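Local atomic coordinates of StiE protein (Stigmatella aurantiaca, PDB entry 6ECX), a protein that methylates an oxygen of a polyketide intermediate, this chain being the S-adenosylmethionine-dependent O-methyltransferase domain of a larger polyketide synthase protein. Residues Arg74-Val79 against Ile283-Phe288; Val42-Val47 against Arg66-Val71; Arg82-Ser87 against Leu188-Asp193; Glu164-Ile169 against Ala174-Ile179. All blocks are in the same frame, centred on the assembly; numbering follows the deposited sequence.

The four contacts run from the outer loop of the methyltransferase domain to its cofactor pocket. Interactions 1 and 2 share helix 64-80, their centres 14 Å apart, and E75 CG packs on V42 CB at 3.7 Å. Interaction 1 meets interaction 3 in the central sheet, where V286 N lies 2.8 Å from D193 O in a backbone bond between neighbouring strands. Interaction 4 joins both: Y285 OH is 2.7 Å from E164 OE1, and G167 N is 2.8 Å from D193 OD2. Interactions 1 and 4 touch S-adenosylmethionine directly, through R77 and through E164, V165, L168 and I169. Interaction 2 lies farthest out, its centre 29 Å from that of interaction 4.

Interaction 1: Arg74-Val79 against Ile283-Phe288; sequences RELRRV and ISYVLF. With SAM (S-adenosylmethionine), chain B.
Helix 74-79, through L76 and V79, packs on strand 283-288 at Y285 and L287, the two axes approaching to 9.9 Å with their N-to-C directions 50° apart. The join is entirely apolar. L76 reaches out with CG anti to its backbone N (chi1 178°), which sends CD1 into the angle between two strand residues: it lies 3.8 Å from Y285 CE1, meeting that ring obliquely, and equally 3.8 Å from L287 CD2. The other branch of L287 serves the next turn of the helix, where the side chains of L287 and V79 cross at about a right angle, L287 CD1 coming within 3.6 Å of V79 CG1. L287 thus divides its two methyls between two helical residues, and all four touching residues are buried.

On the solvent side of the helix, R78 grips E75 side-on: NE donates to E75 OE1 at 2.8 Å and NH2 to E75 OE2 at 2.9 Å, a salt bridge that ties one turn to the next. On the face turned to the cofactor, R77 presents the edge of its guanidinium to S-adenosylmethionine, NH2 lying 2.9 Å from the carboxylate atom O. D102 forms a salt bridge with the same nitrogen, and F37 makes a cation-pi contact with the group. R77 is part of the S-adenosylmethionine site of this protein, and a helix packed on the central sheet fits the Rossmann-like fold of these methyltransferases.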
# COMPACT_ATOMS: atom_id res chain seq x y z
N ARG A 74 -10.50 -6.02 0.90
CA ARG A 74 -10.11 -7.29 0.31
C ARG A 74 -10.01 -7.19 -1.21
O ARG A 74 -9.13 -7.80 -1.83
CB ARG A 74 -11.11 -8.38 0.72
CG ARG A 74 -10.95 -8.81 2.16
CD ARG A 74 -11.74 -10.08 2.46
NE ARG A 74 -13.17 -9.81 2.61
CZ ARG A 74 -13.73 -9.38 3.73
NH1 ARG A 74 -12.99 -9.15 4.81
NH2 ARG A 74 -15.03 -9.16 3.78
N GLU A 75 -10.90 -6.40 -1.83
CA GLU A 75 -10.85 -6.22 -3.28
C GLU A 75 -9.58 -5.49 -3.71
O GLU A 75 -8.98 -5.82 -4.74
CB GLU A 75 -12.10 -5.48 -3.74
CG GLU A 75 -12.08 -5.03 -5.19
CD GLU A 75 -12.15 -6.18 -6.19
OE1 GLU A 75 -12.28 -7.35 -5.77
OE2 GLU A 75 -12.06 -5.90 -7.41
N LEU A 76 -9.17 -4.47 -2.96
CA LEU A 76 -7.88 -3.83 -3.24
C LEU A 76 -6.76 -4.85 -3.22
O LEU A 76 -5.91 -4.89 -4.13
CB LEU A 76 -7.62 -2.72 -2.22
CG LEU A 76 -6.29 -1.99 -2.37
CD1 LEU A 76 -6.42 -0.88 -3.40
CD2 LEU A 76 -5.89 -1.41 -1.03
N ARG A 77 -6.76 -5.73 -2.21
CA ARG A 77 -5.75 -6.78 -2.10
C ARG A 77 -5.83 -7.77 -3.27
O ARG A 77 -4.80 -8.22 -3.77
CB ARG A 77 -5.93 -7.53 -0.79
CG ARG A 77 -4.94 -7.16 0.30
CD ARG A 77 -5.32 -5.87 0.95
NE ARG A 77 -4.32 -5.42 1.92
CZ ARG A 77 -4.42 -4.28 2.60
NH1 ARG A 77 -5.47 -3.50 2.39
NH2 ARG A 77 -3.48 -3.93 3.46
N ARG A 78 -7.05 -8.16 -3.67
CA ARG A 78 -7.21 -9.09 -4.78
C ARG A 78 -6.51 -8.56 -6.03
O ARG A 78 -5.76 -9.28 -6.69
CB ARG A 78 -8.70 -9.35 -5.06
CG ARG A 78 -8.96 -10.49 -6.05
CD ARG A 78 -10.46 -10.67 -6.33
NE ARG A 78 -11.00 -9.52 -7.06
CZ ARG A 78 -11.11 -9.46 -8.38
NH1 ARG A 78 -10.74 -10.49 -9.13
NH2 ARG A 78 -11.60 -8.36 -8.96
N VAL A 79 -6.67 -7.26 -6.31
CA VAL A 79 -6.04 -6.67 -7.49
C VAL A 79 -4.53 -6.55 -7.29
O VAL A 79 -3.75 -6.83 -8.22
CB VAL A 79 -6.68 -5.32 -7.82
CG1 VAL A 79 -6.05 -4.73 -9.08
CG2 VAL A 79 -8.19 -5.48 -8.00
N ILE A 283 -3.29 13.24 -9.10
CA ILE A 283 -2.51 12.10 -8.65
C ILE A 283 -3.29 10.84 -8.97
O ILE A 283 -4.49 10.86 -9.24
CB ILE A 283 -2.17 12.18 -7.14
CG1 ILE A 283 -3.45 12.12 -6.31
CG2 ILE A 283 -1.40 13.47 -6.83
CD1 ILE A 283 -3.23 12.42 -4.84
N SER A 284 -2.57 9.72 -8.95
CA SER A 284 -3.14 8.41 -9.23
C SER A 284 -2.76 7.47 -8.10
O SER A 284 -1.63 7.51 -7.60
CB SER A 284 -2.65 7.85 -10.57
OG SER A 284 -3.15 8.64 -11.63
N TYR A 285 -3.72 6.66 -7.68
CA TYR A 285 -3.47 5.60 -6.72
C TYR A 285 -3.25 4.33 -7.53
O TYR A 285 -4.16 3.87 -8.23
CB TYR A 285 -4.63 5.45 -5.76
CG TYR A 285 -4.36 4.53 -4.60
CD1 TYR A 285 -4.63 3.17 -4.71
CD2 TYR A 285 -3.87 5.00 -3.40
CE1 TYR A 285 -4.41 2.32 -3.66
CE2 TYR A 285 -3.63 4.14 -2.34
CZ TYR A 285 -3.92 2.80 -2.48
OH TYR A 285 -3.71 1.93 -1.44
N VAL A 286 -2.05 3.78 -7.47
CA VAL A 286 -1.60 2.81 -8.46
C VAL A 286 -1.16 1.54 -7.75
O VAL A 286 -0.52 1.59 -6.70
CB VAL A 286 -0.45 3.39 -9.32
CG1 VAL A 286 0.09 2.32 -10.26
CG2 VAL A 286 -0.95 4.61 -10.11
N LEU A 287 -1.52 0.39 -8.33
CA LEU A 287 -1.15 -0.90 -7.78
C LEU A 287 -0.09 -1.49 -8.73
O LEU A 287 -0.42 -1.95 -9.83
CB LEU A 287 -2.39 -1.80 -7.65
CG LEU A 287 -3.63 -1.15 -7.02
CD1 LEU A 287 -4.81 -2.11 -7.00
CD2 LEU A 287 -3.35 -0.64 -5.60
N PHE A 288 1.17 -1.45 -8.28
CA PHE A 288 2.33 -1.81 -9.08
C PHE A 288 2.58 -3.31 -8.98
O PHE A 288 2.55 -3.89 -7.89
CB PHE A 288 3.60 -1.10 -8.58
CG PHE A 288 3.53 0.42 -8.60
CD1 PHE A 288 2.89 1.11 -7.57
CD2 PHE A 288 4.19 1.14 -9.58
CE1 PHE A 288 2.87 2.50 -7.56
CE2 PHE A 288 4.18 2.52 -9.58
CZ PHE A 288 3.52 3.21 -8.57
N SAM B . 0.99 -1.95 4.88
CA SAM B . 0.11 -1.85 6.04
C SAM B . -1.35 -1.95 5.63
O SAM B . -1.65 -1.86 4.44
OXT SAM B . -2.26 -2.14 6.45
CB SAM B . 0.36 -0.54 6.77
CG SAM B . 0.33 0.70 5.88
SD SAM B . 0.44 2.20 6.90
CE SAM B . -0.51 3.36 5.88
C5' SAM B . 2.18 2.68 6.72
C4' SAM B . 3.13 1.73 7.46
O4' SAM B . 4.48 1.93 7.08
C3' SAM B . 3.11 1.85 8.98
O3' SAM B . 3.06 0.52 9.47
C2' SAM B . 4.46 2.45 9.34
O2' SAM B . 4.97 2.04 10.59
C1' SAM B . 5.33 1.89 8.22
N9 SAM B . 6.57 2.63 7.93
C8 SAM B . 6.68 3.96 7.61
N7 SAM B . 7.99 4.24 7.38
C5 SAM B . 8.72 3.12 7.56
C6 SAM B . 10.08 2.85 7.47
N6 SAM B . 10.94 3.81 7.14
N1 SAM B . 10.54 1.57 7.71
C2 SAM B . 9.67 0.56 8.04
N3 SAM B . 8.32 0.84 8.13
C4 SAM B . 7.85 2.09 7.91

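Interaction 2: Val42-Val47 against Arg66-Val71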
# COMPACT_ATOMS: atom_id res chain seq x y z
N VAL A 42 -11.51 -0.49 -2.67
CA VAL A 42 -12.04 -0.35 -4.03
C VAL A 42 -13.56 -0.42 -3.99
O VAL A 42 -14.14 -1.49 -3.77
CB VAL A 42 -11.44 -1.41 -4.96
CG1 VAL A 42 -12.18 -1.47 -6.29
CG2 VAL A 42 -9.96 -1.14 -5.19
N PHE A 43 -14.21 0.72 -4.19
CA PHE A 43 -15.65 0.78 -4.43
C PHE A 43 -15.85 0.84 -5.94
O PHE A 43 -15.49 1.84 -6.58
CB PHE A 43 -16.28 2.00 -3.76
CG PHE A 43 -16.67 1.78 -2.31
CD1 PHE A 43 -15.81 1.18 -1.42
CD2 PHE A 43 -17.90 2.21 -1.84
CE1 PHE A 43 -16.16 1.00 -0.09
CE2 PHE A 43 -18.26 2.03 -0.51
CZ PHE A 43 -17.39 1.42 0.36
N GLN A 44 -16.41 -0.23 -6.52
CA GLN A 44 -16.63 -0.24 -7.96
C GLN A 44 -17.57 0.89 -8.38
O GLN A 44 -17.41 1.48 -9.45
CB GLN A 44 -17.18 -1.60 -8.42
CG GLN A 44 -16.29 -2.80 -8.07
CD GLN A 44 -16.65 -3.44 -6.74
OE1 GLN A 44 -17.26 -2.80 -5.87
NE2 GLN A 44 -16.28 -4.70 -6.57
N GLU A 45 -18.55 1.20 -7.53
CA GLU A 45 -19.45 2.33 -7.73
C GLU A 45 -19.67 3.03 -6.40
O GLU A 45 -19.46 2.46 -5.33
CB GLU A 45 -20.80 1.90 -8.33
CG GLU A 45 -20.74 1.38 -9.76
CD GLU A 45 -20.27 2.43 -10.75
OE1 GLU A 45 -20.44 3.64 -10.47
OE2 GLU A 45 -19.72 2.04 -11.81
N ILE A 46 -20.08 4.30 -6.48
CA ILE A 46 -20.57 5.00 -5.30
C ILE A 46 -21.77 4.25 -4.75
O ILE A 46 -22.69 3.89 -5.50
CB ILE A 46 -20.92 6.46 -5.64
CG1 ILE A 46 -19.65 7.26 -5.94
CG2 ILE A 46 -21.77 7.10 -4.53
CD1 ILE A 46 -19.92 8.57 -6.66
N VAL A 47 -21.77 3.98 -3.46
CA VAL A 47 -22.94 3.38 -2.83
C VAL A 47 -23.61 4.45 -1.96
O VAL A 47 -23.02 4.90 -0.97
CB VAL A 47 -22.58 2.11 -2.03
CG1 VAL A 47 -22.17 0.99 -2.99
CG2 VAL A 47 -21.45 2.37 -1.10
N ARG A 66 -19.41 -1.09 7.59
CA ARG A 66 -18.25 -1.71 8.23
C ARG A 66 -17.81 -2.94 7.44
O ARG A 66 -16.63 -3.08 7.07
CB ARG A 66 -18.56 -2.09 9.67
CG ARG A 66 -17.34 -2.48 10.49
CD ARG A 66 -17.75 -3.20 11.77
NE ARG A 66 -16.72 -3.16 12.81
CZ ARG A 66 -15.73 -4.05 12.92
NH1 ARG A 66 -15.63 -5.04 12.04
NH2 ARG A 66 -14.85 -3.94 13.90
N GLU A 67 -18.75 -3.85 7.17
CA GLU A 67 -18.44 -5.00 6.34
C GLU A 67 -18.26 -4.60 4.88
O GLU A 67 -17.50 -5.25 4.15
CB GLU A 67 -19.53 -6.06 6.50
CG GLU A 67 -19.60 -6.64 7.92
CD GLU A 67 -20.88 -7.41 8.20
OE1 GLU A 67 -21.74 -7.49 7.30
OE2 GLU A 67 -21.03 -7.93 9.33
N ARG A 68 -18.93 -3.53 4.43
CA ARG A 68 -18.73 -3.05 3.07
C ARG A 68 -17.31 -2.52 2.88
O ARG A 68 -16.68 -2.78 1.85
CB ARG A 68 -19.75 -1.96 2.73
CG ARG A 68 -19.71 -1.48 1.29
CD ARG A 68 -20.03 -2.60 0.30
NE ARG A 68 -20.03 -2.12 -1.08
CZ ARG A 68 -18.98 -2.22 -1.89
NH1 ARG A 68 -17.86 -2.78 -1.46
NH2 ARG A 68 -19.06 -1.75 -3.13
N LEU A 69 -16.79 -1.80 3.87
CA LEU A 69 -15.41 -1.34 3.80
C LEU A 69 -14.44 -2.53 3.81
O LEU A 69 -13.45 -2.53 3.06
CB LEU A 69 -15.12 -0.39 4.95
CG LEU A 69 -13.69 0.14 5.03
CD1 LEU A 69 -13.29 0.82 3.73
CD2 LEU A 69 -13.57 1.09 6.22
N ALA A 70 -14.72 -3.55 4.62
CA ALA A 70 -13.85 -4.73 4.63
C ALA A 70 -13.85 -5.41 3.27
O ALA A 70 -12.79 -5.83 2.78
CB ALA A 70 -14.29 -5.70 5.72
N VAL A 71 -15.02 -5.52 2.64
CA VAL A 71 -15.10 -6.09 1.30
C VAL A 71 -14.21 -5.31 0.33
O VAL A 71 -13.44 -5.90 -0.44
CB VAL A 71 -16.57 -6.10 0.82
CG1 VAL A 71 -16.65 -6.38 -0.68
CG2 VAL A 71 -17.37 -7.13 1.60
O HOH W 1 -15.76 -3.74 -2.89
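Water 1 links R68 to V42 and Q44: its oxygen accepts from R68 NH1 at 2.7 Å and donates to V42 O at 2.9 Å, with a weaker, longer bond to Q44 OE1. It sits at the edge of the guanidinium, in its plane. R68 NH2 also approaches Q44 OE1 directly, but at 3.4 Å and 148° this bond is weak, and the amide is turned well out of the guanidinium plane.

The main hold is a stack. The chain of R68 leaves the helix and bends at chi2 (62°), which lays its guanidinium flat over one face of the F43 ring, the planes 6° apart. R68 CZ stands 4.4 Å from the ring centroid, almost on the ring normal, while the aliphatic R68 CG touches F43 CZ at 3.8 Å. V47 CG1 comes from the opposite direction to within 4.1 Å of R68 NH2. F43 is buried, and its ring also meets F50; R68 remains partly exposed. The ring and the water bonds together would fix the rotation of the guanidinium. The arrangement is a parallel cation-pi stack, joining the loop 42-47 to helix 64-80 at the periphery of the domain.

Interaction 3: Arg82-Ser87 against Leu188-Asp193; sequences RAVDLS and LLIMAD
V84 meets L188 and I190 with one end of its short side chain, and the chain can be followed from CB outward. CB points toward strand 188-193 but stays 4.5 Å from L188 CD1, so the branches do the touching. CG2 stands anti to the carbonyl carbon of V84 and carries the contact: it lies 4.0 Å from L188 CD1 and 4.1 Å from I190 CG2. The same methyl is 4.4 Å from I190 CD1, so it meets two residues on one face of the strand. The other branch stays farther off, V84 CG1 lying 4.4 Å from L188 CD1.

The two partners arrive differently. L188 slides past V84 in the opposite direction, with its CD1 leading, whereas I190 runs obliquely to it and offers its CG2 branch. No polar bond crosses, and the methyls meet at normal van der Waals separation, over a small area. V84 and L188 are both partly exposed, whereas I190 is buried.

The loop is braced at its ends. D85 OD1 accepts the hydroxyl of S87 at 2.6 Å and, weakly, S87 N, as in an Asx turn. R82 NH2 bonds to L287 O on the neighbouring strand 283-292 and forms a salt bridge with D230. The segment belongs to the loop linking helix 64-80 to strand 91-94, and V84 rests on strand 187-196, which runs between strands 157-163 and 283-292.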
# COMPACT_ATOMS: atom_id res chain seq x y z
N ARG A 82 -2.86 -9.79 -8.09
CA ARG A 82 -3.45 -10.42 -9.27
C ARG A 82 -2.50 -11.38 -9.98
O ARG A 82 -2.94 -12.37 -10.57
CB ARG A 82 -3.91 -9.34 -10.26
CG ARG A 82 -2.76 -8.44 -10.78
CD ARG A 82 -3.33 -7.17 -11.41
NE ARG A 82 -2.27 -6.25 -11.84
CZ ARG A 82 -1.64 -5.39 -11.04
NH1 ARG A 82 -1.97 -5.31 -9.75
NH2 ARG A 82 -0.70 -4.60 -11.52
N ALA A 83 -1.21 -11.08 -9.99
CA ALA A 83 -0.28 -11.85 -10.80
C ALA A 83 0.56 -12.82 -9.98
O ALA A 83 1.33 -13.58 -10.57
CB ALA A 83 0.65 -10.90 -11.57
N VAL A 84 0.40 -12.84 -8.65
CA VAL A 84 1.28 -13.62 -7.77
C VAL A 84 0.72 -15.03 -7.60
O VAL A 84 -0.47 -15.21 -7.31
CB VAL A 84 1.45 -12.94 -6.41
CG1 VAL A 84 2.33 -13.78 -5.50
CG2 VAL A 84 1.99 -11.51 -6.56
N ASP A 85 1.58 -16.02 -7.76
CA ASP A 85 1.23 -17.41 -7.49
C ASP A 85 1.87 -17.76 -6.15
O ASP A 85 3.06 -18.09 -6.08
CB ASP A 85 1.72 -18.34 -8.60
CG ASP A 85 1.40 -19.81 -8.33
OD1 ASP A 85 0.84 -20.13 -7.25
OD2 ASP A 85 1.70 -20.66 -9.21
N LEU A 86 1.09 -17.69 -5.07
CA LEU A 86 1.68 -17.93 -3.76
C LEU A 86 2.19 -19.36 -3.59
O LEU A 86 3.12 -19.59 -2.81
CB LEU A 86 0.66 -17.59 -2.67
CG LEU A 86 0.39 -16.08 -2.59
CD1 LEU A 86 -0.87 -15.79 -1.78
CD2 LEU A 86 1.59 -15.32 -2.03
N SER A 87 1.66 -20.33 -4.34
CA SER A 87 2.16 -21.68 -4.18
C SER A 87 3.62 -21.80 -4.62
O SER A 87 4.30 -22.75 -4.20
CB SER A 87 1.30 -22.69 -4.96
OG SER A 87 1.48 -22.53 -6.36
N LEU A 188 9.39 -10.85 -6.96
CA LEU A 188 8.30 -9.91 -7.22
C LEU A 188 8.21 -8.85 -6.12
O LEU A 188 8.46 -9.12 -4.94
CB LEU A 188 6.95 -10.64 -7.33
CG LEU A 188 6.87 -11.79 -8.33
CD1 LEU A 188 5.51 -12.49 -8.26
CD2 LEU A 188 7.14 -11.28 -9.74
N LEU A 189 7.82 -7.64 -6.51
CA LEU A 189 7.53 -6.52 -5.61
C LEU A 189 6.13 -6.04 -5.96
O LEU A 189 5.87 -5.74 -7.13
CB LEU A 189 8.54 -5.39 -5.81
CG LEU A 189 8.26 -4.02 -5.18
CD1 LEU A 189 8.27 -4.14 -3.64
CD2 LEU A 189 9.28 -3.02 -5.68
N ILE A 190 5.21 -6.03 -5.00
CA ILE A 190 3.90 -5.44 -5.25
C ILE A 190 3.73 -4.26 -4.31
O ILE A 190 4.08 -4.33 -3.12
CB ILE A 190 2.75 -6.46 -5.15
CG1 ILE A 190 2.71 -7.17 -3.82
CG2 ILE A 190 2.82 -7.52 -6.33
CD1 ILE A 190 1.52 -8.16 -3.73
N MET A 191 3.26 -3.14 -4.85
CA MET A 191 3.15 -1.92 -4.07
C MET A 191 1.85 -1.23 -4.40
O MET A 191 1.35 -1.32 -5.52
CB MET A 191 4.30 -0.96 -4.36
CG MET A 191 5.60 -1.32 -3.71
SD MET A 191 6.85 -0.17 -4.26
CE MET A 191 5.91 1.33 -4.47
N ALA A 192 1.28 -0.59 -3.39
CA ALA A 192 0.23 0.40 -3.58
C ALA A 192 0.82 1.74 -3.18
O ALA A 192 1.38 1.87 -2.08
CB ALA A 192 -1.01 0.06 -2.73
N ASP A 193 0.75 2.71 -4.08
CA ASP A 193 1.30 4.03 -3.80
C ASP A 193 0.79 5.02 -4.83
O ASP A 193 0.01 4.68 -5.73
CB ASP A 193 2.83 4.01 -3.75
CG ASP A 193 3.37 4.84 -2.59
OD1 ASP A 193 2.96 6.00 -2.47
OD2 ASP A 193 4.16 4.31 -1.79

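Interaction 4: Glu164-Ile169 against Ala174-Ile179; sequences EVAGLI and ALFSNI. With SAM (S-adenosylmethionine), chain B.
A166 and I169, in the loop that follows strand 157-163 of the Rossmann-like methyltransferase fold, close on L175 at the start of helix 172-181. The tight part is small and wholly apolar. The first torsion of L175 (chi1 172°) swings CG away from the backbone N and carries its two methyls to the loop. There CD2 touches both A166 CB, at 3.8 Å, and I169 CD1, at 3.9 Å, while CD1 only brushes I169. These residues are buried, and the short 3-10 turn 166-168, closed at its start by L168 N bonding to V165 O, brings A166 round to face the helix.

The contact slackens to one side. F176 CE1 stays 4.5 Å from A166 CB, its ring meeting that methyl obliquely, and one face of the ring is taken up by I179 of its own helix. F176 packs rather on W217 and on strand 187-196. A174 and S177, on the same helix, are partly exposed.

The same loop also lines the cofactor pocket, through E164, V165, L168 and I169. I169 is shared: its CD1 touches L175 and also the adenine, while CG1 lies 3.4 Å from the amino nitrogen N6 of S-adenosylmethionine. V165 CG1 approaches the ribose O4', and L168 CD1 comes within 3.6 Å of C5'. E164 OE2 is 3.9 Å from the methyl carbon CE of the sulfonium, and E164 O lies 3.4 Å from C5' of the cofactor.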
# COMPACT_ATOMS: atom_id res chain seq x y z
N GLU A 164 1.19 1.34 0.65
CA GLU A 164 1.19 2.69 1.22
C GLU A 164 2.33 2.87 2.23
O GLU A 164 2.13 3.33 3.35
CB GLU A 164 -0.17 3.00 1.86
CG GLU A 164 -1.34 3.02 0.90
CD GLU A 164 -2.64 3.42 1.58
OE1 GLU A 164 -3.72 3.15 1.02
OE2 GLU A 164 -2.58 4.02 2.68
N VAL A 165 3.54 2.50 1.81
CA VAL A 165 4.71 2.57 2.68
C VAL A 165 5.81 3.40 2.03
O VAL A 165 6.31 4.36 2.63
CB VAL A 165 5.24 1.17 3.02
CG1 VAL A 165 6.41 1.29 3.99
CG2 VAL A 165 4.14 0.28 3.59
N ALA A 166 6.20 3.03 0.81
CA ALA A 166 7.32 3.69 0.15
C ALA A 166 7.12 5.20 0.09
O ALA A 166 8.08 5.97 0.21
CB ALA A 166 7.53 3.11 -1.26
N GLY A 167 5.87 5.65 -0.07
CA GLY A 167 5.59 7.08 -0.12
C GLY A 167 5.93 7.82 1.16
O GLY A 167 6.07 9.05 1.14
N LEU A 168 6.07 7.10 2.27
CA LEU A 168 6.35 7.67 3.59
C LEU A 168 7.84 7.72 3.92
O LEU A 168 8.20 8.27 4.97
CB LEU A 168 5.66 6.84 4.67
CG LEU A 168 4.19 7.07 5.01
CD1 LEU A 168 3.60 5.85 5.70
CD2 LEU A 168 4.07 8.28 5.91
N ILE A 169 8.69 7.15 3.08
CA ILE A 169 10.09 6.91 3.39
C ILE A 169 10.92 7.91 2.59
O ILE A 169 10.96 7.83 1.35
CB ILE A 169 10.50 5.46 3.09
CG1 ILE A 169 9.75 4.52 4.05
CG2 ILE A 169 12.00 5.29 3.24
CD1 ILE A 169 10.03 3.03 3.86
N ALA A 174 17.89 4.46 -0.67
CA ALA A 174 18.27 3.44 0.30
C ALA A 174 17.21 2.35 0.38
O ALA A 174 17.53 1.15 0.44
CB ALA A 174 18.51 4.08 1.67
N LEU A 175 15.93 2.73 0.38
CA LEU A 175 14.87 1.73 0.42
C LEU A 175 14.97 0.76 -0.77
O LEU A 175 14.93 -0.46 -0.60
CB LEU A 175 13.51 2.43 0.44
CG LEU A 175 12.30 1.50 0.30
CD1 LEU A 175 12.22 0.51 1.46
CD2 LEU A 175 11.01 2.31 0.15
N PHE A 176 15.11 1.29 -1.98
CA PHE A 176 15.06 0.39 -3.13
C PHE A 176 16.36 -0.38 -3.32
O PHE A 176 16.34 -1.47 -3.88
CB PHE A 176 14.65 1.18 -4.39
CG PHE A 176 13.16 1.32 -4.51
CD1 PHE A 176 12.49 2.33 -3.82
CD2 PHE A 176 12.41 0.39 -5.20
CE1 PHE A 176 11.12 2.43 -3.88
CE2 PHE A 176 11.03 0.49 -5.25
CZ PHE A 176 10.38 1.50 -4.59
N SER A 177 17.48 0.14 -2.81
CA SER A 177 18.69 -0.67 -2.73
C SER A 177 18.49 -1.85 -1.78
O SER A 177 18.87 -2.99 -2.09
CB SER A 177 19.86 0.21 -2.28
OG SER A 177 20.97 -0.57 -1.85
N ASN A 178 17.89 -1.58 -0.61
CA ASN A 178 17.57 -2.66 0.33
C ASN A 178 16.64 -3.70 -0.30
O ASN A 178 16.80 -4.90 -0.09
CB ASN A 178 16.92 -2.05 1.58
CG ASN A 178 16.99 -2.97 2.79
OD1 ASN A 178 17.58 -4.06 2.74
ND2 ASN A 178 16.40 -2.52 3.89
N ILE A 179 15.65 -3.25 -1.07
CA ILE A 179 14.76 -4.20 -1.74
C ILE A 179 15.55 -5.06 -2.73
O ILE A 179 15.48 -6.30 -2.71
CB ILE A 179 13.60 -3.46 -2.44
CG1 ILE A 179 12.65 -2.85 -1.40
CG2 ILE A 179 12.85 -4.43 -3.37
CD1 ILE A 179 11.62 -1.88 -1.97
N SAM B . 0.99 -1.95 4.88
CA SAM B . 0.11 -1.85 6.04
C SAM B . -1.35 -1.95 5.63
O SAM B . -1.65 -1.86 4.44
OXT SAM B . -2.26 -2.14 6.45
CB SAM B . 0.36 -0.54 6.77
CG SAM B . 0.33 0.70 5.88
SD SAM B . 0.44 2.20 6.90
CE SAM B . -0.51 3.36 5.88
C5' SAM B . 2.18 2.68 6.72
C4' SAM B . 3.13 1.73 7.46
O4' SAM B . 4.48 1.93 7.08
C3' SAM B . 3.11 1.85 8.98
O3' SAM B . 3.06 0.52 9.47
C2' SAM B . 4.46 2.45 9.34
O2' SAM B . 4.97 2.04 10.59
C1' SAM B . 5.33 1.89 8.22
N9 SAM B . 6.57 2.63 7.93
C8 SAM B . 6.68 3.96 7.61
N7 SAM B . 7.99 4.24 7.38
C5 SAM B . 8.72 3.12 7.56
C6 SAM B . 10.08 2.85 7.47
N6 SAM B . 10.94 3.81 7.14
N1 SAM B . 10.54 1.57 7.71
C2 SAM B . 9.67 0.56 8.04
N3 SAM B . 8.32 0.84 8.13
C4 SAM B . 7.85 2.09 7.91